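Local coordinates for protein (tenascin) (Gallus gallus, PDB 1QR4) that forms part of an adhesive extracellular-matrix protein built from fibronectin type III domains and probably binds heparin through a cluster of basic residues, at residues A[8-13]-A[82-87]; A[35-40]-A[73-78]; A[23-28]-A[58-63]. All coordinates share one frame; numbering follows the deposited sequence.

Contact 1. Residues A[8-13]-A[82-87]; sequences DNPKDL and HKSKPT
The hydroxyl of Thr87 plausibly donates a hydrogen bond to the carbonyl oxygen of Pro10, though the separation as modelled is doubtfully short. Chi1 of Thr87 (-53°) sets OG1 anti to the residue's own carbonyl carbon and CG2 beside it, where the methyl packs 3.9 Å from CB of Leu13. A threonine suits the place because one branch is polar and the other apolar. Asn9 crosses Thr87 at about a right angle: its ND2 comes within 3.2 Å of Thr87 OG1 but at too poor an angle to bond. The Asn9 side chain runs side by side with that of Lys85, ND2 lying 3.6 Å from the lysine CD. Lys85 bends at its end, and its NZ bonds Pro86 O at 2.8 Å. A water links the backbones, accepting from Lys85 N at 3.2 Å and weakly from Asp8 N. Small Ser84 rests its CB 3.6 Å from Asp8 O and turns its hydroxyl to Ala77 N of strand 70-78. With no direct backbone hydrogen bond, side-chain packing, one threonine hydroxyl and a water weakly bound on one side join the N-terminal run to a loop whose residues 82-85 belong to a putative heparin-binding site.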
# COMPACT_ATOMS: atom_id res chain seq x y z
N ASP A 8 2.86 10.31 32.48
CA ASP A 8 3.19 8.97 31.91
C ASP A 8 2.81 8.99 30.43
O ASP A 8 1.70 9.39 30.09
CB ASP A 8 2.39 7.89 32.65
CG ASP A 8 2.81 6.48 32.28
OD1 ASP A 8 4.03 6.19 32.29
OD2 ASP A 8 1.93 5.66 32.00
N ASN A 9 3.72 8.59 29.55
CA ASN A 9 3.42 8.58 28.11
C ASN A 9 2.94 7.22 27.60
O ASN A 9 3.11 6.20 28.27
CB ASN A 9 4.63 9.05 27.30
CG ASN A 9 5.75 8.04 27.28
OD1 ASN A 9 5.85 7.18 28.14
ND2 ASN A 9 6.61 8.16 26.28
N PRO A 10 2.29 7.19 26.43
CA PRO A 10 1.79 5.95 25.84
C PRO A 10 3.00 5.11 25.46
O PRO A 10 3.88 5.59 24.77
CB PRO A 10 1.08 6.43 24.58
CG PRO A 10 0.60 7.79 24.96
CD PRO A 10 1.81 8.35 25.66
N LYS A 11 3.05 3.87 25.92
CA LYS A 11 4.19 3.03 25.58
C LYS A 11 3.94 2.13 24.38
O LYS A 11 2.82 1.99 23.90
CB LYS A 11 4.60 2.18 26.79
CG LYS A 11 4.84 3.00 28.05
CD LYS A 11 5.46 2.18 29.18
CE LYS A 11 6.98 2.10 29.06
NZ LYS A 11 7.61 3.45 29.14
N ASP A 12 5.02 1.53 23.89
CA ASP A 12 5.03 0.62 22.76
C ASP A 12 4.11 0.90 21.59
O ASP A 12 3.24 0.11 21.26
CB ASP A 12 4.88 -0.83 23.23
CG ASP A 12 6.03 -1.26 24.12
OD1 ASP A 12 7.12 -1.55 23.59
OD2 ASP A 12 5.85 -1.28 25.36
N LEU A 13 4.35 2.04 20.94
CA LEU A 13 3.59 2.44 19.78
C LEU A 13 4.18 1.73 18.56
O LEU A 13 5.34 1.93 18.20
CB LEU A 13 3.68 3.95 19.58
CG LEU A 13 2.95 4.57 18.38
CD1 LEU A 13 1.45 4.31 18.48
CD2 LEU A 13 3.23 6.08 18.30
N HIS A 82 -2.14 19.55 29.95
CA HIS A 82 -0.81 18.97 29.99
C HIS A 82 -0.75 17.77 29.05
O HIS A 82 -1.42 16.77 29.26
CB HIS A 82 -0.46 18.44 31.39
CG HIS A 82 -0.87 19.33 32.52
ND1 HIS A 82 -1.30 20.63 32.34
CD2 HIS A 82 -0.94 19.09 33.85
CE1 HIS A 82 -1.61 21.15 33.51
NE2 HIS A 82 -1.40 20.24 34.44
N LYS A 83 0.07 17.88 28.02
CA LYS A 83 0.26 16.81 27.05
C LYS A 83 1.47 16.04 27.56
O LYS A 83 2.47 16.64 27.93
CB LYS A 83 0.54 17.40 25.66
CG LYS A 83 -0.31 18.63 25.36
CD LYS A 83 -1.03 18.55 24.02
CE LYS A 83 -0.06 18.65 22.86
NZ LYS A 83 -0.78 18.54 21.55
N SER A 84 1.36 14.72 27.65
CA SER A 84 2.48 13.91 28.12
C SER A 84 3.69 13.98 27.16
O SER A 84 3.73 14.81 26.23
CB SER A 84 2.03 12.45 28.28
OG SER A 84 1.70 11.86 27.03
N LYS A 85 4.70 13.16 27.43
CA LYS A 85 5.89 13.10 26.58
C LYS A 85 5.44 12.34 25.34
O LYS A 85 4.78 11.31 25.45
CB LYS A 85 6.98 12.32 27.28
CG LYS A 85 8.21 12.13 26.46
CD LYS A 85 8.93 10.87 26.88
CE LYS A 85 10.06 10.57 25.92
NZ LYS A 85 9.59 10.59 24.50
N PRO A 86 5.81 12.82 24.14
CA PRO A 86 5.43 12.17 22.88
C PRO A 86 6.09 10.83 22.65
O PRO A 86 7.27 10.65 22.94
CB PRO A 86 5.93 13.14 21.81
CG PRO A 86 6.04 14.45 22.53
CD PRO A 86 6.58 14.05 23.87
N THR A 87 5.30 9.88 22.17
CA THR A 87 5.81 8.56 21.83
C THR A 87 5.85 8.60 20.30
O THR A 87 4.84 8.88 19.65
CB THR A 87 4.89 7.48 22.35
OG1 THR A 87 4.67 7.71 23.74
CG2 THR A 87 5.53 6.12 22.19
O HOH W 1 4.98 11.72 30.23

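Contact 2. Residues A[35-40]-A[73-78]; sequences DRYRLT and ISLVAE
Arg38 and Val76 exchange two backbone hydrogen bonds, N to O and back, as do Thr40 and Ser74; the antiparallel strands 36-40 and 73-78 run at 151° to each other. At the far end the pattern breaks in a classic beta bulge, where Glu78 O accepts from Asp35 N at 3.0 Å and weakly from Arg36 N. Charge gathers on the face of Arg36, Arg38 and Glu78. The extended Glu78 chain carries OE1 to a long salt bridge, 3.9 Å, with NE of the poorly ordered Arg36, whose principal partner is Glu52. Its OE2 lies 3.1 Å from Arg38 CD, beyond salt-bridge distance of the guanidinium, which pairs with Glu50. An alanine in place of Glu78 would probably cost Arg36 its long second partner and leave Arg38 CB and CD less packed. Farther along, Ser74 OG donates weakly to Thr40 OG1 at 2.9 Å. The other face is mostly apolar: branched Leu75 sets CD1 4.0 Å from Tyr37 CB, and Leu39 CD1 meets Ile73 CG2. Leu39 and Ile73 touch Leu25, and Leu75 touches Trp27, of strand 22-28 in the opposing sheet, while strands 48-53 and 87-92 flank the pair within its own.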
# COMPACT_ATOMS: atom_id res chain seq x y z
N ASP A 35 -7.30 12.43 29.94
CA ASP A 35 -8.46 12.88 29.17
C ASP A 35 -8.74 12.16 27.86
O ASP A 35 -9.84 11.64 27.63
CB ASP A 35 -8.30 14.37 28.86
CG ASP A 35 -9.27 15.24 29.62
OD1 ASP A 35 -9.83 14.78 30.64
OD2 ASP A 35 -9.45 16.39 29.18
N ARG A 36 -7.77 12.25 26.96
CA ARG A 36 -7.86 11.65 25.65
C ARG A 36 -6.47 11.59 25.07
O ARG A 36 -5.49 11.88 25.74
CB ARG A 36 -8.78 12.48 24.77
CG ARG A 36 -8.48 13.96 24.76
CD ARG A 36 -9.62 14.71 24.09
NE ARG A 36 -9.56 16.15 24.34
CZ ARG A 36 -10.38 16.82 25.15
NH1 ARG A 36 -11.34 16.18 25.81
NH2 ARG A 36 -10.22 18.13 25.31
N TYR A 37 -6.38 11.12 23.83
CA TYR A 37 -5.11 11.01 23.14
C TYR A 37 -5.13 11.96 21.96
O TYR A 37 -6.19 12.30 21.46
CB TYR A 37 -4.93 9.61 22.57
CG TYR A 37 -4.76 8.48 23.56
CD1 TYR A 37 -3.51 8.13 24.04
CD2 TYR A 37 -5.84 7.68 23.91
CE1 TYR A 37 -3.33 6.99 24.83
CE2 TYR A 37 -5.67 6.54 24.70
CZ TYR A 37 -4.41 6.21 25.15
OH TYR A 37 -4.24 5.07 25.91
N ARG A 38 -3.96 12.40 21.52
CA ARG A 38 -3.86 13.26 20.37
C ARG A 38 -2.83 12.59 19.49
O ARG A 38 -1.74 12.27 19.93
CB ARG A 38 -3.42 14.66 20.75
CG ARG A 38 -3.29 15.58 19.56
CD ARG A 38 -2.63 16.87 19.96
NE ARG A 38 -1.70 17.33 18.94
CZ ARG A 38 -1.40 18.61 18.72
NH1 ARG A 38 -1.96 19.57 19.44
NH2 ARG A 38 -0.55 18.92 17.75
N LEU A 39 -3.22 12.31 18.25
CA LEU A 39 -2.34 11.65 17.30
C LEU A 39 -2.01 12.64 16.23
O LEU A 39 -2.91 13.24 15.65
CB LEU A 39 -3.06 10.46 16.67
CG LEU A 39 -2.39 9.71 15.53
CD1 LEU A 39 -1.21 8.98 16.06
CD2 LEU A 39 -3.37 8.73 14.91
N THR A 40 -0.72 12.89 16.03
CA THR A 40 -0.28 13.79 14.97
C THR A 40 0.63 12.97 14.09
O THR A 40 1.25 12.01 14.55
CB THR A 40 0.48 15.03 15.51
OG1 THR A 40 1.56 14.60 16.34
CG2 THR A 40 -0.43 15.93 16.32
N ILE A 73 4.90 9.39 12.98
CA ILE A 73 3.70 9.33 13.80
C ILE A 73 4.04 9.49 15.27
O ILE A 73 4.94 8.82 15.77
CB ILE A 73 2.93 7.99 13.59
CG1 ILE A 73 2.57 7.80 12.12
CG2 ILE A 73 1.62 8.00 14.40
CD1 ILE A 73 2.18 6.39 11.74
N SER A 74 3.32 10.37 15.94
CA SER A 74 3.50 10.60 17.37
C SER A 74 2.18 10.69 18.12
O SER A 74 1.23 11.37 17.72
CB SER A 74 4.37 11.83 17.65
OG SER A 74 3.83 13.00 17.06
N LEU A 75 2.13 9.96 19.23
CA LEU A 75 0.96 9.91 20.07
C LEU A 75 1.31 10.50 21.43
O LEU A 75 2.42 10.32 21.93
CB LEU A 75 0.53 8.46 20.26
CG LEU A 75 -0.78 8.27 20.98
CD1 LEU A 75 -1.91 8.81 20.14
CD2 LEU A 75 -0.96 6.82 21.23
N VAL A 76 0.34 11.17 22.03
CA VAL A 76 0.52 11.81 23.32
C VAL A 76 -0.77 11.78 24.12
O VAL A 76 -1.86 11.94 23.57
CB VAL A 76 0.98 13.27 23.13
CG1 VAL A 76 0.07 14.00 22.18
CG2 VAL A 76 1.01 13.99 24.46
N ALA A 77 -0.65 11.57 25.43
CA ALA A 77 -1.80 11.56 26.32
C ALA A 77 -2.03 12.97 26.89
O ALA A 77 -1.15 13.55 27.52
CB ALA A 77 -1.58 10.53 27.45
N GLU A 78 -3.19 13.55 26.58
CA GLU A 78 -3.55 14.88 27.07
C GLU A 78 -4.28 14.67 28.39
O GLU A 78 -5.40 14.15 28.40
CB GLU A 78 -4.45 15.61 26.07
CG GLU A 78 -3.81 15.88 24.70
CD GLU A 78 -4.67 16.75 23.77
OE1 GLU A 78 -5.81 17.11 24.14
OE2 GLU A 78 -4.21 17.09 22.66

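Contact 3. Residues A[23-28]-A[58-63]; sequences LSLRWR and TSFILR
Trp27 and Thr58 meet through both backbone and ring. Trp27 N donates to Thr58 O at 3.0 Å, and the indole lies flat beneath the same residue, with Thr58 C over the centre of the ring on one face. Thr58 CA makes a CH-pi contact, 4.0 Å from the centroid of the five-membered ring. A chi1 of 65° puts Trp27 CG between the backbone N and the carbonyl carbon, which starts the indole toward Thr58 at the head of strand 59-63; the ring edge reaches Phe60 CB. Along the antiparallel strands, Leu25 and Phe60 form a hydrogen-bonded pair, with Leu25 N giving to Phe60 O at 2.9 Å and Phe60 N giving to Leu25 O at 3.0 Å. Leu25 O also takes a weak bond from Ser59 OG. Leu23 and Leu62 likewise satisfy each other's N-H and carbonyl, Leu23 N reaching Leu62 O at 3.0 Å. On the side of Arg26, a water accepts from Arg26 NE at 3.0 Å and lies 2.9 Å from Thr58 OG1, joining a long charged side chain to a short hydroxyl. The inner face is apolar: Leu25 CD1 touches both Phe60 CD1 and Leu62 CD2, the leucine methyls packing beside the Phe60 ring. The indole NE1 is probably satisfied by Tyr37 OH of strand 36-42. Backbone bonds from Ser24 and Arg26 to Ser16 and Glu14 attach strand 11-16, making strand 22-28 the middle of the three-stranded sheet of this fibronectin type III sandwich; Leu25 and Phe60 press on Leu39, and Leu23 on Ile73, in the four-stranded sheet opposite.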
# COMPACT_ATOMS: atom_id res chain seq x y z
N LEU A 23 -2.67 2.72 7.76
CA LEU A 23 -1.69 2.20 8.69
C LEU A 23 -2.47 1.87 9.93
O LEU A 23 -3.36 2.62 10.32
CB LEU A 23 -0.63 3.23 9.03
CG LEU A 23 0.43 3.43 7.94
CD1 LEU A 23 1.28 4.63 8.29
CD2 LEU A 23 1.28 2.18 7.79
N SER A 24 -2.17 0.72 10.51
CA SER A 24 -2.84 0.26 11.71
C SER A 24 -1.95 0.52 12.95
O SER A 24 -0.83 -0.01 13.06
CB SER A 24 -3.17 -1.21 11.57
OG SER A 24 -3.89 -1.66 12.70
N LEU A 25 -2.43 1.36 13.86
CA LEU A 25 -1.67 1.70 15.05
C LEU A 25 -2.13 0.97 16.31
O LEU A 25 -3.33 0.78 16.54
CB LEU A 25 -1.76 3.20 15.29
CG LEU A 25 -1.34 4.11 14.14
CD1 LEU A 25 -1.74 5.54 14.45
CD2 LEU A 25 0.15 4.00 13.90
N ARG A 26 -1.15 0.62 17.14
CA ARG A 26 -1.42 -0.07 18.40
C ARG A 26 -0.40 0.38 19.45
O ARG A 26 0.77 0.59 19.14
CB ARG A 26 -1.37 -1.57 18.19
CG ARG A 26 -1.95 -2.35 19.33
CD ARG A 26 -2.23 -3.77 18.91
NE ARG A 26 -2.55 -4.59 20.06
CZ ARG A 26 -1.75 -5.52 20.55
NH1 ARG A 26 -0.57 -5.76 19.98
NH2 ARG A 26 -2.11 -6.19 21.64
N TRP A 27 -0.87 0.53 20.69
CA TRP A 27 -0.03 0.98 21.79
C TRP A 27 -0.58 0.59 23.15
O TRP A 27 -1.69 0.08 23.27
CB TRP A 27 0.06 2.49 21.77
CG TRP A 27 -1.25 3.12 22.02
CD1 TRP A 27 -1.78 3.45 23.23
CD2 TRP A 27 -2.22 3.48 21.04
NE1 TRP A 27 -3.03 3.98 23.07
CE2 TRP A 27 -3.33 4.01 21.73
CE3 TRP A 27 -2.27 3.39 19.64
CZ2 TRP A 27 -4.48 4.45 21.08
CZ3 TRP A 27 -3.42 3.83 18.99
CH2 TRP A 27 -4.51 4.36 19.71
N ARG A 28 0.21 0.90 24.18
CA ARG A 28 -0.20 0.62 25.54
C ARG A 28 -0.78 1.86 26.17
O ARG A 28 -0.31 2.97 25.93
CB ARG A 28 0.96 0.13 26.38
CG ARG A 28 1.01 -1.36 26.50
CD ARG A 28 1.66 -1.74 27.80
NE ARG A 28 1.89 -3.18 27.88
CZ ARG A 28 2.59 -3.89 27.00
NH1 ARG A 28 3.15 -3.30 25.94
NH2 ARG A 28 2.76 -5.19 27.19
N THR A 58 -6.72 1.38 22.20
CA THR A 58 -5.32 1.01 22.25
C THR A 58 -4.94 0.60 20.83
O THR A 58 -3.84 0.12 20.56
CB THR A 58 -5.05 -0.13 23.23
OG1 THR A 58 -5.84 -1.27 22.88
CG2 THR A 58 -5.37 0.31 24.64
N SER A 59 -5.88 0.86 19.92
CA SER A 59 -5.75 0.54 18.50
C SER A 59 -6.56 1.55 17.71
O SER A 59 -7.58 2.05 18.19
CB SER A 59 -6.30 -0.86 18.25
OG SER A 59 -5.93 -1.31 16.96
N PHE A 60 -6.10 1.87 16.51
CA PHE A 60 -6.77 2.84 15.65
C PHE A 60 -6.19 2.72 14.27
O PHE A 60 -4.97 2.66 14.12
CB PHE A 60 -6.53 4.25 16.20
CG PHE A 60 -6.84 5.36 15.22
CD1 PHE A 60 -5.91 5.73 14.25
CD2 PHE A 60 -8.04 6.05 15.29
CE1 PHE A 60 -6.18 6.76 13.36
CE2 PHE A 60 -8.32 7.08 14.40
CZ PHE A 60 -7.39 7.44 13.43
N ILE A 61 -7.06 2.67 13.25
CA ILE A 61 -6.62 2.57 11.86
C ILE A 61 -6.50 3.96 11.27
O ILE A 61 -7.48 4.70 11.15
CB ILE A 61 -7.59 1.77 10.96
CG1 ILE A 61 -7.79 0.36 11.49
CG2 ILE A 61 -7.02 1.69 9.55
CD1 ILE A 61 -6.59 -0.51 11.34
N LEU A 62 -5.28 4.33 10.93
CA LEU A 62 -5.01 5.63 10.34
C LEU A 62 -5.38 5.54 8.86
O LEU A 62 -4.97 4.62 8.16
CB LEU A 62 -3.54 5.96 10.54
CG LEU A 62 -3.10 7.38 10.27
CD1 LEU A 62 -4.10 8.39 10.83
CD2 LEU A 62 -1.75 7.54 10.92
N ARG A 63 -6.16 6.50 8.38
CA ARG A 63 -6.59 6.49 6.98
C ARG A 63 -6.44 7.82 6.25
O ARG A 63 -6.26 8.89 6.87
CB ARG A 63 -8.06 6.05 6.92
CG ARG A 63 -8.33 4.60 7.34
CD ARG A 63 -9.82 4.36 7.53
NE ARG A 63 -10.34 5.05 8.71
CZ ARG A 63 -10.87 4.45 9.77
NH1 ARG A 63 -10.97 3.12 9.81
NH2 ARG A 63 -11.27 5.16 10.82
O HOH W 2 -5.12 -3.16 20.81

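In the fold
Contacts 2 and 3 belong to the two facing sheets of one fibronectin type III domain, their centres 12 Å apart, and they meet in its core: Leu39 CD2 lies 3.6 Å from Leu25 CD1, and Tyr37 OH probably hydrogen-bonds Trp27 NE1 at 3.3 Å. Contact 1 closes the sandwich at one margin, its centre 7 Å from that of contact 2. Its loop joins strand 73-78 through Ser84 N and Ala77 O, and residues 8-13 reach the other sheet through Lys11 O and Arg28 N, each at 2.8 Å. The putative heparin-binding site spans contacts 1 and 2, where Lys83 and Arg38 bring like charges close together, consistent with attraction for a polyanion.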